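Local coordinates for electron transfer flavoprotein, beta subunit (Thermotoga maritima, PDB 7KOE) that probably carries electrons between redox partners, acting as the FAD-binding beta subunit of an electron transfer flavoprotein, at residues A[15-20]-A[68-73]; A[75-80]-A[92-97]; A[128-133]-A[191-196]. All coordinates share one frame; numbering follows the deposited sequence.

Interaction 1: A[15-20]-A[68-73]; sequences VVCIKQ and YVITMG. With FAD (flavin-adenine dinucleotide), chain I.
Strands 15-17 and 68-72 run parallel as neighbours in the central sheet, and their side chains interlock on both faces. On one face Ile-70 fills a hollow in the other strand. Its CG1 is anti to the backbone N (chi1 -176°), which turns CG2 back between Val-15 CG1 and Cys-17 SG, 3.7 Å from each. On the opposite face the bump is Val-69 CG2. It rests 3.3 Å from Val-16 O and 3.7 Å from Ile-18 CG1. The same CG1 of Ile-18 lies beside Thr-71 OG1, and the two side chains cross obliquely. Three backbone bonds fix the register: Val-16 N to Tyr-68 O, Ile-70 N to Val-16 O, and Ile-18 N to Ile-70 O. The last runs nearly along the C=O axis. Beyond it the strands part, and the FAD adenine enters. Met-72 N donates to N1A of FAD (3.0 Å), and Met-72 O accepts from N6A. The extended Lys-19 chain passes alongside, with CD 3.4 Å from FAD N7A, and its NZ forms a salt bridge with Asp-137. Helix 78-85 packs on Val-69 and Thr-71, and helix 105-119 on Val-15 and Tyr-68. Strands 91-95 and 128-132 continue the sheet on its two sides.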
loop_
_atom_site.group_PDB
_atom_site.type_symbol
_atom_site.label_atom_id
_atom_site.label_comp_id
_atom_site.label_asym_id
_atom_site.label_seq_id
_atom_site.Cartn_x
_atom_site.Cartn_y
_atom_site.Cartn_z
ATOM N N VAL A 15 -45.711 -28.331 4.591
ATOM C CA VAL A 15 -44.441 -27.908 4.018
ATOM C C VAL A 15 -44.095 -26.561 4.630
ATOM O O VAL A 15 -44.900 -25.628 4.574
ATOM C CB VAL A 15 -44.508 -27.824 2.484
ATOM C CG1 VAL A 15 -43.378 -26.983 1.938
ATOM C CG2 VAL A 15 -44.444 -29.200 1.893
ATOM N N VAL A 16 -42.918 -26.461 5.231
ATOM C CA VAL A 16 -42.498 -25.241 5.899
ATOM C C VAL A 16 -41.381 -24.622 5.080
ATOM O O VAL A 16 -40.256 -25.126 5.071
ATOM C CB VAL A 16 -42.045 -25.504 7.338
ATOM C CG1 VAL A 16 -41.841 -24.202 8.062
ATOM C CG2 VAL A 16 -43.058 -26.336 8.036
ATOM N N CYS A 17 -41.673 -23.531 4.387
ATOM C CA CYS A 17 -40.635 -22.804 3.670
ATOM C C CYS A 17 -39.888 -21.934 4.668
ATOM O O CYS A 17 -40.451 -20.975 5.197
ATOM C CB CYS A 17 -41.244 -21.967 2.552
ATOM S SG CYS A 17 -42.468 -22.841 1.565
ATOM N N ILE A 18 -38.631 -22.272 4.945
ATOM C CA ILE A 18 -37.791 -21.481 5.833
ATOM C C ILE A 18 -36.671 -20.854 5.018
ATOM O O ILE A 18 -36.313 -21.319 3.935
ATOM C CB ILE A 18 -37.220 -22.302 7.008
ATOM C CG1 ILE A 18 -36.123 -23.249 6.533
ATOM C CG2 ILE A 18 -38.311 -23.075 7.699
ATOM C CD1 ILE A 18 -35.324 -23.852 7.641
ATOM N N LYS A 19 -36.120 -19.768 5.547
ATOM C CA LYS A 19 -35.063 -19.034 4.872
ATOM C C LYS A 19 -33.893 -18.844 5.818
ATOM O O LYS A 19 -34.082 -18.443 6.970
ATOM C CB LYS A 19 -35.558 -17.678 4.378
ATOM C CG LYS A 19 -34.614 -17.004 3.410
ATOM C CD LYS A 19 -34.878 -15.528 3.334
ATOM C CE LYS A 19 -33.831 -14.821 2.513
ATOM N NZ LYS A 19 -33.908 -13.357 2.715
ATOM N N GLN A 20 -32.691 -19.125 5.332
ATOM C CA GLN A 20 -31.492 -18.867 6.112
ATOM C C GLN A 20 -31.185 -17.379 6.092
ATOM O O GLN A 20 -30.971 -16.794 5.028
ATOM C CB GLN A 20 -30.319 -19.665 5.567
ATOM C CG GLN A 20 -29.192 -19.793 6.550
ATOM C CD GLN A 20 -27.900 -20.178 5.894
ATOM O OE1 GLN A 20 -27.627 -19.787 4.763
ATOM N NE2 GLN A 20 -27.089 -20.951 6.600
ATOM N N TYR A 68 -42.509 -31.549 5.735
ATOM C CA TYR A 68 -41.292 -31.289 4.986
ATOM C C TYR A 68 -40.877 -29.851 5.241
ATOM O O TYR A 68 -41.701 -29.025 5.634
ATOM C CB TYR A 68 -41.497 -31.503 3.489
ATOM C CG TYR A 68 -41.303 -32.920 3.019
ATOM C CD1 TYR A 68 -41.936 -33.977 3.655
ATOM C CD2 TYR A 68 -40.498 -33.198 1.926
ATOM C CE1 TYR A 68 -41.763 -35.273 3.224
ATOM C CE2 TYR A 68 -40.322 -34.490 1.483
ATOM C CZ TYR A 68 -40.957 -35.524 2.137
ATOM O OH TYR A 68 -40.783 -36.816 1.703
ATOM N N VAL A 69 -39.605 -29.551 5.026
ATOM C CA VAL A 69 -39.094 -28.189 5.119
ATOM C C VAL A 69 -38.232 -27.929 3.891
ATOM O O VAL A 69 -37.434 -28.781 3.494
ATOM C CB VAL A 69 -38.349 -27.950 6.453
ATOM C CG1 VAL A 69 -37.308 -28.992 6.720
ATOM C CG2 VAL A 69 -37.702 -26.593 6.490
ATOM N N ILE A 70 -38.446 -26.787 3.246
ATOM C CA ILE A 70 -37.833 -26.497 1.959
ATOM C C ILE A 70 -37.143 -25.141 2.032
ATOM O O ILE A 70 -37.629 -24.215 2.690
ATOM C CB ILE A 70 -38.880 -26.569 0.821
ATOM C CG1 ILE A 70 -38.246 -26.376 -0.555
ATOM C CG2 ILE A 70 -40.019 -25.596 1.036
ATOM C CD1 ILE A 70 -39.210 -26.560 -1.679
ATOM N N THR A 71 -35.972 -25.044 1.409
ATOM C CA THR A 71 -35.225 -23.798 1.349
ATOM C C THR A 71 -34.618 -23.649 -0.032
ATOM O O THR A 71 -33.948 -24.561 -0.521
ATOM C CB THR A 71 -34.119 -23.751 2.406
ATOM O OG1 THR A 71 -34.679 -24.016 3.692
ATOM C CG2 THR A 71 -33.459 -22.385 2.436
ATOM N N MET A 72 -34.865 -22.509 -0.656
ATOM C CA MET A 72 -34.179 -22.100 -1.874
ATOM C C MET A 72 -33.111 -21.105 -1.446
ATOM O O MET A 72 -33.413 -19.951 -1.138
ATOM C CB MET A 72 -35.154 -21.490 -2.872
ATOM C CG MET A 72 -34.509 -20.994 -4.144
ATOM S SD MET A 72 -35.258 -19.481 -4.761
ATOM C CE MET A 72 -34.271 -18.246 -3.928
ATOM N N GLY A 73 -31.863 -21.555 -1.400
ATOM C CA GLY A 73 -30.796 -20.705 -0.939
ATOM C C GLY A 73 -29.423 -21.142 -1.398
ATOM O O GLY A 73 -29.275 -21.994 -2.278
HETATM P PA FAD I . -39.947 -12.916 2.834
HETATM O O1A FAD I . -40.440 -11.770 3.647
HETATM O O2A FAD I . -40.608 -13.208 1.531
HETATM O O5B FAD I . -39.953 -14.242 3.727
HETATM C C5B FAD I . -41.235 -14.771 4.132
HETATM C C4B FAD I . -41.114 -16.258 4.351
HETATM O O4B FAD I . -41.018 -16.925 3.068
HETATM C C3B FAD I . -39.874 -16.739 5.107
HETATM O O3B FAD I . -40.047 -16.652 6.515
HETATM C C2B FAD I . -39.813 -18.195 4.645
HETATM O O2B FAD I . -40.741 -19.016 5.317
HETATM C C1B FAD I . -40.169 -18.046 3.170
HETATM N N9A FAD I . -39.004 -17.813 2.339
HETATM C C8A FAD I . -38.387 -16.622 2.077
HETATM N N7A FAD I . -37.344 -16.755 1.294
HETATM C C5A FAD I . -37.271 -18.116 1.034
HETATM C C6A FAD I . -36.384 -18.897 0.272
HETATM N N6A FAD I . -35.350 -18.400 -0.398
HETATM N N1A FAD I . -36.604 -20.232 0.238
HETATM C C2A FAD I . -37.643 -20.728 0.918
HETATM N N3A FAD I . -38.541 -20.092 1.663
HETATM C C4A FAD I . -38.293 -18.775 1.678
HETATM N N1 FAD I . -37.072 -9.092 -3.369
HETATM C C2 FAD I . -38.257 -8.559 -3.730
HETATM O O2 FAD I . -39.116 -9.245 -4.278
HETATM N N3 FAD I . -38.557 -7.258 -3.506
HETATM C C4 FAD I . -37.672 -6.403 -2.900
HETATM O O4 FAD I . -37.983 -5.238 -2.716
HETATM C C4X FAD I . -36.426 -6.916 -2.511
HETATM N N5 FAD I . -35.572 -6.113 -1.934
HETATM C C5X FAD I . -34.363 -6.639 -1.568
HETATM C C6 FAD I . -33.428 -5.791 -0.950
HETATM C C7 FAD I . -32.195 -6.249 -0.558
HETATM C C7M FAD I . -31.216 -5.312 0.100
HETATM C C8 FAD I . -31.856 -7.604 -0.778
HETATM C C8M FAD I . -30.509 -8.130 -0.354
HETATM C C9 FAD I . -32.765 -8.447 -1.380
HETATM C C9A FAD I . -34.027 -7.989 -1.787
HETATM N N10 FAD I . -34.965 -8.811 -2.400
HETATM C C10 FAD I . -36.192 -8.309 -2.785
HETATM C "C1'" FAD I . -34.648 -10.229 -2.644
HETATM C "C2'" FAD I . -35.617 -11.161 -1.943
HETATM O "O2'" FAD I . -35.313 -11.219 -0.559
HETATM C "C3'" FAD I . -35.542 -12.576 -2.520
HETATM O "O3'" FAD I . -36.247 -12.606 -3.753
HETATM C "C4'" FAD I . -36.098 -13.648 -1.580
HETATM O "O4'" FAD I . -36.471 -14.810 -2.323
HETATM C "C5'" FAD I . -37.292 -13.162 -0.793
HETATM O "O5'" FAD I . -36.918 -12.996 0.600
HETATM P P FAD I . -37.622 -11.846 1.459
HETATM O O1P FAD I . -36.574 -10.997 2.096
HETATM O O2P FAD I . -38.630 -11.186 0.584
HETATM O O3P FAD I . -38.385 -12.703 2.570
#

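Interaction 2: A[75-80]-A[92-97]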
loop_
_atom_site.group_PDB
_atom_site.type_symbol
_atom_site.label_atom_id
_atom_site.label_comp_id
_atom_site.label_asym_id
_atom_site.label_seq_id
_atom_site.Cartn_x
_atom_site.Cartn_y
_atom_site.Cartn_z
ATOM N N PRO A 75 -25.516 -22.874 -1.047
ATOM C CA PRO A 75 -25.110 -24.175 -0.486
ATOM C C PRO A 75 -24.823 -24.152 1.006
ATOM O O PRO A 75 -24.839 -25.214 1.637
ATOM C CB PRO A 75 -23.851 -24.523 -1.287
ATOM C CG PRO A 75 -24.031 -23.826 -2.568
ATOM C CD PRO A 75 -24.712 -22.537 -2.238
ATOM N N GLN A 76 -24.574 -22.983 1.596
ATOM C CA GLN A 76 -24.418 -22.877 3.039
ATOM C C GLN A 76 -25.742 -22.925 3.785
ATOM O O GLN A 76 -25.735 -22.950 5.018
ATOM C CB GLN A 76 -23.687 -21.583 3.396
ATOM C CG GLN A 76 -24.391 -20.331 2.924
ATOM C CD GLN A 76 -24.092 -19.132 3.798
ATOM O OE1 GLN A 76 -23.906 -19.263 5.009
ATOM N NE2 GLN A 76 -24.043 -17.954 3.190
ATOM N N ALA A 77 -26.869 -22.932 3.079
ATOM C CA ALA A 77 -28.183 -22.987 3.699
ATOM C C ALA A 77 -28.663 -24.408 3.941
ATOM O O ALA A 77 -29.829 -24.600 4.291
ATOM C CB ALA A 77 -29.206 -22.235 2.848
ATOM N N LYS A 78 -27.804 -25.407 3.757
ATOM C CA LYS A 78 -28.143 -26.754 4.189
ATOM C C LYS A 78 -27.985 -26.933 5.688
ATOM O O LYS A 78 -28.468 -27.930 6.230
ATOM C CB LYS A 78 -27.286 -27.787 3.452
ATOM C CG LYS A 78 -25.928 -28.051 4.079
ATOM C CD LYS A 78 -25.160 -29.101 3.300
ATOM C CE LYS A 78 -25.692 -30.495 3.572
ATOM N NZ LYS A 78 -25.183 -31.031 4.861
ATOM N N GLU A 79 -27.323 -25.993 6.366
ATOM C CA GLU A 79 -27.221 -26.047 7.815
ATOM C C GLU A 79 -28.455 -25.467 8.483
ATOM O O GLU A 79 -28.763 -25.825 9.624
ATOM C CB GLU A 79 -25.968 -25.309 8.281
ATOM C CG GLU A 79 -24.703 -25.726 7.548
ATOM C CD GLU A 79 -24.358 -27.194 7.745
ATOM O OE1 GLU A 79 -24.515 -27.705 8.874
ATOM O OE2 GLU A 79 -23.923 -27.837 6.766
ATOM N N ALA A 80 -29.162 -24.568 7.798
ATOM C CA ALA A 80 -30.474 -24.148 8.270
ATOM C C ALA A 80 -31.491 -25.263 8.098
ATOM O O ALA A 80 -32.358 -25.459 8.952
ATOM C CB ALA A 80 -30.928 -22.898 7.527
ATOM N N ALA A 92 -36.101 -32.712 4.857
ATOM C CA ALA A 92 -35.660 -31.400 4.422
ATOM C C ALA A 92 -35.334 -31.458 2.941
ATOM O O ALA A 92 -34.875 -32.483 2.433
ATOM C CB ALA A 92 -34.443 -30.918 5.204
ATOM N N VAL A 93 -35.583 -30.355 2.249
ATOM C CA VAL A 93 -35.422 -30.282 0.805
ATOM C C VAL A 93 -34.658 -29.010 0.485
ATOM O O VAL A 93 -35.046 -27.921 0.919
ATOM C CB VAL A 93 -36.784 -30.310 0.085
ATOM C CG1 VAL A 93 -36.673 -29.751 -1.308
ATOM C CG2 VAL A 93 -37.326 -31.720 0.036
ATOM N N HIS A 94 -33.567 -29.143 -0.253
ATOM C CA HIS A 94 -32.750 -28.007 -0.633
ATOM C C HIS A 94 -32.909 -27.738 -2.119
ATOM O O HIS A 94 -32.784 -28.652 -2.937
ATOM C CB HIS A 94 -31.284 -28.255 -0.295
ATOM C CG HIS A 94 -30.479 -27.004 -0.174
ATOM N ND1 HIS A 94 -29.115 -27.014 0.006
ATOM C CD2 HIS A 94 -30.845 -25.703 -0.217
ATOM C CE1 HIS A 94 -28.675 -25.772 0.073
ATOM N NE2 HIS A 94 -29.705 -24.957 -0.061
ATOM N N LEU A 95 -33.195 -26.492 -2.464
ATOM C CA LEU A 95 -33.197 -26.038 -3.848
ATOM C C LEU A 95 -31.902 -25.259 -4.027
ATOM O O LEU A 95 -31.879 -24.033 -3.935
ATOM C CB LEU A 95 -34.419 -25.189 -4.155
ATOM C CG LEU A 95 -35.758 -25.717 -3.651
ATOM C CD1 LEU A 95 -36.830 -24.690 -3.899
ATOM C CD2 LEU A 95 -36.107 -27.027 -4.323
ATOM N N SER A 96 -30.817 -25.981 -4.282
ATOM C CA SER A 96 -29.487 -25.393 -4.335
ATOM C C SER A 96 -28.995 -25.392 -5.771
ATOM O O SER A 96 -28.728 -26.457 -6.340
ATOM C CB SER A 96 -28.505 -26.150 -3.441
ATOM O OG SER A 96 -27.214 -25.569 -3.522
ATOM N N ASP A 97 -28.867 -24.196 -6.334
ATOM C CA ASP A 97 -28.380 -23.961 -7.683
ATOM C C ASP A 97 -28.116 -22.470 -7.795
ATOM O O ASP A 97 -28.860 -21.657 -7.240
ATOM C CB ASP A 97 -29.393 -24.406 -8.739
ATOM C CG ASP A 97 -28.757 -24.675 -10.076
ATOM O OD1 ASP A 97 -27.530 -24.482 -10.203
ATOM O OD2 ASP A 97 -29.483 -25.084 -11.007
#
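Pro-75 lies in the turn between strand 66-72 and helix 78-85, and it meets His-94 and Ser-96. Its CA comes to the edge of the His-94 ring, near the ring plane, 3.9 Å from CE1. Its ring atom CG lies 3.8 Å from Ser-96 OG. Ala-77 follows, with CB approaching His-94 NE2 obliquely at 4.0 Å. The backbone N of Lys-78 is 3.8 Å from His-94 CE1, and its CB is 4.0 Å from ND1 of the same ring. The rest of the Lys-78 chain bends away, and NZ forms a salt bridge with Glu-217. The imidazole reaches into this curve because its CG is anti to the backbone N (chi1 -159°). Within segment 92-97, Ser-96 CB lies over the centre of one face of the His-94 ring, 3.5 Å above the plane. Leu-81, further along the helix, also touches His-94. The contact thus closes the beta-alpha-beta unit of strand 66-72, helix 78-85 and strand 91-95. No hydrogen bond crosses between the segments, so what joins them is van der Waals packing, mostly carbon around an imidazole, which is less directional than a polar bond.

Interaction 3: A[128-133]-A[191-196]; sequences LILTGK and AVLTIT. With FAD (flavin-adenine dinucleotide), chain I.
No aromatic ring takes part, so the flat groups are the peptides of two parallel strands in the Rossmann-like sheet, as in the HUP clan. One sheet face carries Leu-128, Leu-130, Ala-191, Leu-193 and Ile-195. The other carries Ile-129, Thr-131, Val-192 and Thr-194. Between the strands the peptide groups meet differently. Ile-129 N lies in the plane of the Ala-191 carbonyl, 3.0 Å from its O. Thr-131 N stands 51° above the plane of the Leu-193 carbonyl. Ile-195 N reaches Thr-131 O at 2.9 Å. On the leucine face, Leu-193 CG is 3.8 Å from Leu-128 CD1, while its CB meets Leu-130 CD2, and helix 47-63 packs on Leu-128, Leu-130 and Ile-195. On the other face, Ile-129 and Val-192 lie side by side, CB to CG2 3.8 Å. Thr-131 and Thr-194 also point the same way, their OG1 atoms 3.1 Å apart. Thr-131 OG1 sits between the backbone N and the carbonyl carbon (chi1 73°) and donates to Gly-132 O. An alanine here would probably lose that bond and the meeting with Thr-194 OG1, loosening the strand end beside the cofactor. Lys-133 NZ is hydrogen-bonded to Tyr-211 of the neighbouring electron transfer flavoprotein chain. At the strand end Gly-132 N donates to FAD O2B at 3.2 Å.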
loop_
_atom_site.group_PDB
_atom_site.type_symbol
_atom_site.label_atom_id
_atom_site.label_comp_id
_atom_site.label_asym_id
_atom_site.label_seq_id
_atom_site.Cartn_x
_atom_site.Cartn_y
_atom_site.Cartn_z
ATOM N N LEU A 128 -51.050 -27.853 3.971
ATOM C CA LEU A 128 -50.738 -26.630 4.699
ATOM C C LEU A 128 -49.320 -26.207 4.365
ATOM O O LEU A 128 -48.407 -27.030 4.401
ATOM C CB LEU A 128 -50.884 -26.838 6.208
ATOM C CG LEU A 128 -50.946 -25.598 7.093
ATOM C CD1 LEU A 128 -51.830 -24.537 6.483
ATOM C CD2 LEU A 128 -51.460 -25.978 8.456
ATOM N N ILE A 129 -49.135 -24.932 4.051
ATOM C CA ILE A 129 -47.816 -24.371 3.800
ATOM C C ILE A 129 -47.564 -23.296 4.844
ATOM O O ILE A 129 -48.312 -22.315 4.924
ATOM C CB ILE A 129 -47.694 -23.801 2.381
ATOM C CG1 ILE A 129 -47.738 -24.932 1.361
ATOM C CG2 ILE A 129 -46.413 -23.008 2.238
ATOM C CD1 ILE A 129 -47.666 -24.465 -0.058
ATOM N N LEU A 130 -46.526 -23.478 5.646
ATOM C CA LEU A 130 -46.193 -22.540 6.706
ATOM C C LEU A 130 -44.979 -21.727 6.290
ATOM O O LEU A 130 -43.908 -22.286 6.057
ATOM C CB LEU A 130 -45.909 -23.272 8.013
ATOM C CG LEU A 130 -46.942 -24.286 8.480
ATOM C CD1 LEU A 130 -46.472 -24.948 9.739
ATOM C CD2 LEU A 130 -48.226 -23.584 8.736
ATOM N N THR A 131 -45.144 -20.419 6.187
ATOM C CA THR A 131 -44.016 -19.520 6.027
ATOM C C THR A 131 -43.949 -18.604 7.237
ATOM O O THR A 131 -44.793 -18.654 8.130
ATOM C CB THR A 131 -44.116 -18.693 4.738
ATOM O OG1 THR A 131 -45.121 -17.686 4.887
ATOM C CG2 THR A 131 -44.462 -19.568 3.552
ATOM N N GLY A 132 -42.934 -17.778 7.269
ATOM C CA GLY A 132 -42.847 -16.760 8.289
ATOM C C GLY A 132 -43.432 -15.458 7.811
ATOM O O GLY A 132 -43.723 -15.286 6.632
ATOM N N LYS A 133 -43.612 -14.538 8.757
ATOM C CA LYS A 133 -44.187 -13.242 8.423
ATOM C C LYS A 133 -43.227 -12.428 7.570
ATOM O O LYS A 133 -43.637 -11.766 6.611
ATOM C CB LYS A 133 -44.561 -12.496 9.702
ATOM C CG LYS A 133 -45.279 -11.192 9.474
ATOM C CD LYS A 133 -44.434 -10.014 9.915
ATOM C CE LYS A 133 -45.098 -8.705 9.548
ATOM N NZ LYS A 133 -44.301 -7.524 9.972
ATOM N N ALA A 191 -54.249 -24.564 2.691
ATOM C CA ALA A 191 -54.025 -23.158 2.975
ATOM C C ALA A 191 -52.535 -22.880 3.053
ATOM O O ALA A 191 -51.718 -23.787 3.197
ATOM C CB ALA A 191 -54.696 -22.741 4.284
ATOM N N VAL A 192 -52.188 -21.604 2.951
ATOM C CA VAL A 192 -50.813 -21.148 3.092
ATOM C C VAL A 192 -50.797 -20.183 4.267
ATOM O O VAL A 192 -51.242 -19.036 4.152
ATOM C CB VAL A 192 -50.280 -20.490 1.817
ATOM C CG1 VAL A 192 -48.900 -19.901 2.053
ATOM C CG2 VAL A 192 -50.225 -21.503 0.703
ATOM N N LEU A 193 -50.307 -20.645 5.409
ATOM C CA LEU A 193 -50.218 -19.778 6.566
ATOM C C LEU A 193 -48.973 -18.906 6.479
ATOM O O LEU A 193 -48.101 -19.095 5.632
ATOM C CB LEU A 193 -50.208 -20.594 7.852
ATOM C CG LEU A 193 -51.542 -21.216 8.244
ATOM C CD1 LEU A 193 -51.447 -21.909 9.580
ATOM C CD2 LEU A 193 -52.570 -20.144 8.305
ATOM N N THR A 194 -48.905 -17.928 7.371
ATOM C CA THR A 194 -47.788 -16.990 7.413
ATOM C C THR A 194 -47.677 -16.536 8.860
ATOM O O THR A 194 -48.509 -15.761 9.338
ATOM C CB THR A 194 -48.016 -15.829 6.450
ATOM O OG1 THR A 194 -47.935 -16.305 5.102
ATOM C CG2 THR A 194 -46.999 -14.753 6.628
ATOM N N ILE A 195 -46.674 -17.048 9.558
ATOM C CA ILE A 195 -46.640 -17.069 11.015
ATOM C C ILE A 195 -45.813 -15.902 11.530
ATOM O O ILE A 195 -44.752 -15.588 10.982
ATOM C CB ILE A 195 -46.072 -18.411 11.512
ATOM C CG1 ILE A 195 -46.694 -19.575 10.743
ATOM C CG2 ILE A 195 -46.312 -18.581 12.982
ATOM C CD1 ILE A 195 -48.160 -19.762 10.986
ATOM N N THR A 196 -46.297 -15.260 12.591
ATOM C CA THR A 196 -45.573 -14.196 13.263
ATOM C C THR A 196 -44.737 -14.751 14.413
ATOM O O THR A 196 -44.660 -15.959 14.635
ATOM C CB THR A 196 -46.539 -13.138 13.784
ATOM O OG1 THR A 196 -47.463 -13.748 14.690
ATOM C CG2 THR A 196 -47.293 -12.506 12.649
HETATM P PA FAD I . -39.947 -12.916 2.834
HETATM O O1A FAD I . -40.440 -11.770 3.647
HETATM O O2A FAD I . -40.608 -13.208 1.531
HETATM O O5B FAD I . -39.953 -14.242 3.727
HETATM C C5B FAD I . -41.235 -14.771 4.132
HETATM C C4B FAD I . -41.114 -16.258 4.351
HETATM O O4B FAD I . -41.018 -16.925 3.068
HETATM C C3B FAD I . -39.874 -16.739 5.107
HETATM O O3B FAD I . -40.047 -16.652 6.515
HETATM C C2B FAD I . -39.813 -18.195 4.645
HETATM O O2B FAD I . -40.741 -19.016 5.317
HETATM C C1B FAD I . -40.169 -18.046 3.170
HETATM N N9A FAD I . -39.004 -17.813 2.339
HETATM C C8A FAD I . -38.387 -16.622 2.077
HETATM N N7A FAD I . -37.344 -16.755 1.294
HETATM C C5A FAD I . -37.271 -18.116 1.034
HETATM C C6A FAD I . -36.384 -18.897 0.272
HETATM N N6A FAD I . -35.350 -18.400 -0.398
HETATM N N1A FAD I . -36.604 -20.232 0.238
HETATM C C2A FAD I . -37.643 -20.728 0.918
HETATM N N3A FAD I . -38.541 -20.092 1.663
HETATM C C4A FAD I . -38.293 -18.775 1.678
HETATM N N1 FAD I . -37.072 -9.092 -3.369
HETATM C C2 FAD I . -38.257 -8.559 -3.730
HETATM O O2 FAD I . -39.116 -9.245 -4.278
HETATM N N3 FAD I . -38.557 -7.258 -3.506
HETATM C C4 FAD I . -37.672 -6.403 -2.900
HETATM O O4 FAD I . -37.983 -5.238 -2.716
HETATM C C4X FAD I . -36.426 -6.916 -2.511
HETATM N N5 FAD I . -35.572 -6.113 -1.934
HETATM C C5X FAD I . -34.363 -6.639 -1.568
HETATM C C6 FAD I . -33.428 -5.791 -0.950
HETATM C C7 FAD I . -32.195 -6.249 -0.558
HETATM C C7M FAD I . -31.216 -5.312 0.100
HETATM C C8 FAD I . -31.856 -7.604 -0.778
HETATM C C8M FAD I . -30.509 -8.130 -0.354
HETATM C C9 FAD I . -32.765 -8.447 -1.380
HETATM C C9A FAD I . -34.027 -7.989 -1.787
HETATM N N10 FAD I . -34.965 -8.811 -2.400
HETATM C C10 FAD I . -36.192 -8.309 -2.785
HETATM C "C1'" FAD I . -34.648 -10.229 -2.644
HETATM C "C2'" FAD I . -35.617 -11.161 -1.943
HETATM O "O2'" FAD I . -35.313 -11.219 -0.559
HETATM C "C3'" FAD I . -35.542 -12.576 -2.520
HETATM O "O3'" FAD I . -36.247 -12.606 -3.753
HETATM C "C4'" FAD I . -36.098 -13.648 -1.580
HETATM O "O4'" FAD I . -36.471 -14.810 -2.323
HETATM C "C5'" FAD I . -37.292 -13.162 -0.793
HETATM O "O5'" FAD I . -36.918 -12.996 0.600
HETATM P P FAD I . -37.622 -11.846 1.459
HETATM O O1P FAD I . -36.574 -10.997 2.096
HETATM O O2P FAD I . -38.630 -11.186 0.584
HETATM O O3P FAD I . -38.385 -12.703 2.570
#

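The three contacts belong to one sheet. Interaction 1 lies between the other two, its centre 8 Å from that of interaction 2 and 11 Å from that of interaction 3. Strand 66-72 passes probable hydrogen bonds to strand 91-95, Val-69 O to Val-93 N at 2.7 Å and Thr-71 O to Leu-95 N at 2.8 Å. On the other side Val-15 O probably accepts from Leu-130 N at 2.9 Å. Interactions 1 and 3 both touch FAD, the first chiefly at the adenine, the second at the adenosine ribose. Interaction 2 stands further off, with the Ala-77 side chain about 8 Å from FAD. Interactions 2 and 3 do not touch; their nearest atoms are about 11 Å apart.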